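Local structure of HI1317 (Haemophilus influenzae, 1JOV) at residues Q85-G89 and T90-R94. The protein probably interconverts the alpha and beta anomers of D-glucose 6-phosphate, as a member of the glucose-6-phosphate 1-epimerase family. Residues are numbered along the deposited sequence; the frame is centred on the assembly and turned at random.
With SO4 (sulfate ion), chain B.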
ATOM      1  N   GLN A  85      16.398 -11.040   5.661  1.00 30.95           N
ATOM      2  CA  GLN A  85      15.491 -10.981   6.777  1.00 27.44           C
ATOM      3  C   GLN A  85      15.776  -9.709   7.581  1.00 27.90           C
ATOM      4  O   GLN A  85      16.918  -9.274   7.733  1.00 32.48           O
ATOM      5  CB  GLN A  85      15.592 -12.293   7.599  1.00 40.83           C
ATOM      6  CG  GLN A  85      15.184 -13.519   6.766  1.00 35.52           C
ATOM      7  CD  GLN A  85      13.672 -13.613   6.624  1.00 50.40           C
ATOM      8  OE1 GLN A  85      12.947 -13.177   7.534  1.00 54.66           O
ATOM      9  NE2 GLN A  85      13.183 -14.188   5.501  1.00 52.31           N
ATOM     10  N   PRO A  86      14.752  -9.015   8.032  1.00 29.91           N
ATOM     11  CA  PRO A  86      13.333  -9.360   7.851  1.00 25.96           C
ATOM     12  C   PRO A  86      12.779  -9.192   6.404  1.00 25.23           C
ATOM     13  O   PRO A  86      13.302  -8.272   5.752  1.00 24.54           O
ATOM     14  CB  PRO A  86      12.644  -8.393   8.781  1.00 26.07           C
ATOM     15  CG  PRO A  86      13.515  -7.189   8.868  1.00 29.60           C
ATOM     16  CD  PRO A  86      14.930  -7.728   8.688  1.00 30.94           C
ATOM     17  N   ALA A  87      11.806  -9.971   5.983  1.00 23.74           N
ATOM     18  CA  ALA A  87      11.260  -9.766   4.661  1.00 20.99           C
ATOM     19  C   ALA A  87      10.803  -8.295   4.444  1.00 23.98           C
ATOM     20  O   ALA A  87      10.261  -7.656   5.357  1.00 24.66           O
ATOM     21  CB  ALA A  87      10.104 -10.736   4.404  1.00 28.72           C
ATOM     22  N   HIS A  88      11.049  -7.795   3.250  1.00 21.28           N
ATOM     23  CA  HIS A  88      10.588  -6.441   2.866  1.00 25.54           C
ATOM     24  C   HIS A  88      11.260  -5.299   3.545  1.00 29.35           C
ATOM     25  O   HIS A  88      10.753  -4.154   3.468  1.00 23.86           O
ATOM     26  CB  HIS A  88       9.075  -6.328   2.995  1.00 23.14           C
ATOM     27  CG  HIS A  88       8.364  -7.111   1.971  1.00 23.55           C
ATOM     28  ND1 HIS A  88       8.637  -7.050   0.617  1.00 31.73           N
ATOM     29  CD2 HIS A  88       7.357  -8.004   2.113  1.00 19.46           C
ATOM     30  CE1 HIS A  88       7.822  -7.875  -0.023  1.00 25.28           C
ATOM     31  NE2 HIS A  88       7.048  -8.473   0.876  1.00 28.20           N
ATOM     32  N   GLY A  89      12.390  -5.545   4.217  1.00 22.49           N
ATOM     33  CA  GLY A  89      13.156  -4.435   4.758  1.00 19.33           C
ATOM     34  C   GLY A  89      12.628  -3.868   6.074  1.00 21.66           C
ATOM     35  O   GLY A  89      11.829  -4.524   6.735  1.00 25.54           O
ATOM     36  N   THR A  90      13.116  -2.674   6.470  1.00 19.66           N
ATOM     37  CA  THR A  90      12.842  -2.189   7.814  1.00 19.16           C
ATOM     38  C   THR A  90      11.904  -1.013   7.830  1.00 23.11           C
ATOM     39  O   THR A  90      11.407  -0.603   8.879  1.00 22.32           O
ATOM     40  CB  THR A  90      14.180  -1.753   8.487  1.00 25.19           C
ATOM     41  OG1 THR A  90      14.824  -0.769   7.658  1.00 26.77           O
ATOM     42  CG2 THR A  90      15.262  -2.923   8.524  1.00 27.11           C
ATOM     43  N   ALA A  91      11.657  -0.441   6.678  1.00 18.26           N
ATOM     44  CA  ALA A  91      10.795   0.705   6.664  1.00 19.36           C
ATOM     45  C   ALA A  91       9.417   0.486   7.341  1.00 14.30           C
ATOM     46  O   ALA A  91       8.913   1.372   8.016  1.00 17.03           O
ATOM     47  CB  ALA A  91      10.571   1.164   5.224  1.00 19.43           C
ATOM     48  N   ARG A  92       8.845  -0.687   7.152  1.00 14.91           N
ATOM     49  CA  ARG A  92       7.464  -0.861   7.530  1.00 13.97           C
ATOM     50  C   ARG A  92       7.310  -1.229   9.044  1.00 23.10           C
ATOM     51  O   ARG A  92       6.184  -1.307   9.540  1.00 20.83           O
ATOM     52  CB  ARG A  92       6.870  -1.966   6.668  1.00 15.72           C
ATOM     53  CG  ARG A  92       7.447  -3.392   6.938  1.00 20.31           C
ATOM     54  CD  ARG A  92       6.762  -4.374   6.050  1.00 18.18           C
ATOM     55  NE  ARG A  92       7.339  -5.726   6.257  1.00 21.36           N
ATOM     56  CZ  ARG A  92       6.727  -6.885   6.004  1.00 23.33           C
ATOM     57  NH1 ARG A  92       5.523  -6.937   5.509  1.00 26.19           N
ATOM     58  NH2 ARG A  92       7.427  -8.041   6.212  1.00 25.22           N
ATOM     59  N   ILE A  93       8.456  -1.458   9.661  1.00 18.14           N
ATOM     60  CA  ILE A  93       8.548  -1.732  11.102  1.00 21.50           C
ATOM     61  C   ILE A  93       9.188  -0.682  11.986  1.00 27.92           C
ATOM     62  O   ILE A  93       9.490  -0.957  13.158  1.00 27.59           O
ATOM     63  CB  ILE A  93       9.214  -3.087  11.321  1.00 19.51           C
ATOM     64  CG1 ILE A  93      10.567  -3.157  10.700  1.00 21.91           C
ATOM     65  CG2 ILE A  93       8.249  -4.085  10.847  1.00 26.82           C
ATOM     66  CD1 ILE A  93      11.467  -4.458  11.199  1.00 30.62           C
ATOM     67  N   ARG A  94       9.432   0.513  11.438  1.00 17.05           N
ATOM     68  CA  ARG A  94      10.076   1.626  12.101  1.00 14.89           C
ATOM     69  C   ARG A  94       9.081   2.843  12.135  1.00 17.58           C
ATOM     70  O   ARG A  94       8.193   2.885  11.332  1.00 20.54           O
ATOM     71  CB  ARG A  94      11.323   2.070  11.372  1.00 20.50           C
ATOM     72  CG  ARG A  94      12.447   1.012  11.417  1.00 25.05           C
ATOM     73  CD  ARG A  94      13.608   1.141  10.326  1.00 23.25           C
ATOM     74  NE  ARG A  94      14.248   2.444  10.349  1.00 26.86           N
ATOM     75  CZ  ARG A  94      15.025   2.916   9.384  1.00 23.38           C
ATOM     76  NH1 ARG A  94      15.256   2.184   8.280  1.00 20.89           N
ATOM     77  NH2 ARG A  94      15.569   4.146   9.519  1.00 28.15           N
TER
HETATM   78  S   SO4 B 280       5.045 -10.720   5.220  1.00 53.11           S
HETATM   79  O1  SO4 B 280       4.240  -9.516   5.154  1.00 39.79           O
HETATM   80  O2  SO4 B 280       5.695 -10.821   3.949  1.00 43.29           O
HETATM   81  O3  SO4 B 280       4.230 -11.926   5.486  1.00 45.87           O
HETATM   82  O4  SO4 B 280       5.949 -10.628   6.335  1.00 39.75           O
HETATM   83  O   HOH W   1       9.905  -6.066   7.502  1.00 24.58           O
HETATM   84  O   HOH W   2       9.746  -2.217   4.949  1.00 18.78           O
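A sulfate-binding pocket beside the predicted catalytic residues is where Arg-92 meets Ala-87 and His-88, four to five residues back along one loop. The guanidinium takes the anion, which probably comes from the crystallisation liquor, with two separate nitrogens: NH1 of Arg-92 lies 2.9 Å from sulfate O1 in a nearly straight bond (175°), and NH2 of Arg-92 lies 3.0 Å from sulfate O4. The sulfur sits in the guanidinium plane, a bidentate, end-on grip through NH1 and NH2, and Arg-70 adds a further bond to the same ion. Reach comes from the side chain's shape: CG stands between the backbone N and carbonyl carbon (chi1 68°), and the chain then runs extended to NE.

Several contacts fix the rotation of the guanidinium. CB of His-88 rests on one face, 3.7 Å from Arg-92 NE and near the edge of that face, while the imidazole plane stands 83° from the guanidinium. Arg-92 NH2 also gives a weak, bent bond to Ala-87 O. Water 1, in the guanidinium plane, accepts from Arg-92 NE at 2.9 Å and donates to both Ala-87 O and Gly-89 O; water 2 links His-88 O to Arg-92 N.

The backbone supporting this is a type II turn from Pro-86 to Gly-89, closed by Gly-89 N to Pro-86 O at 3.3 Å and entered through a cis peptide before Pro-86. Pro-86 CG meets Ile-93 CD1 at 4.1 Å. Farther along, Arg-94 NH1 bonds Thr-90 OG1 in its guanidinium plane and forms a salt bridge with Glu-122.

The His-88 ring packs against His-150, a predicted active-site residue, with Glu-248 nearby. The arginine-held sulfate may mark where the sugar phosphate binds in a glucose-6-phosphate 1-epimerase on the galactose mutarotase-like beta-sandwich fold.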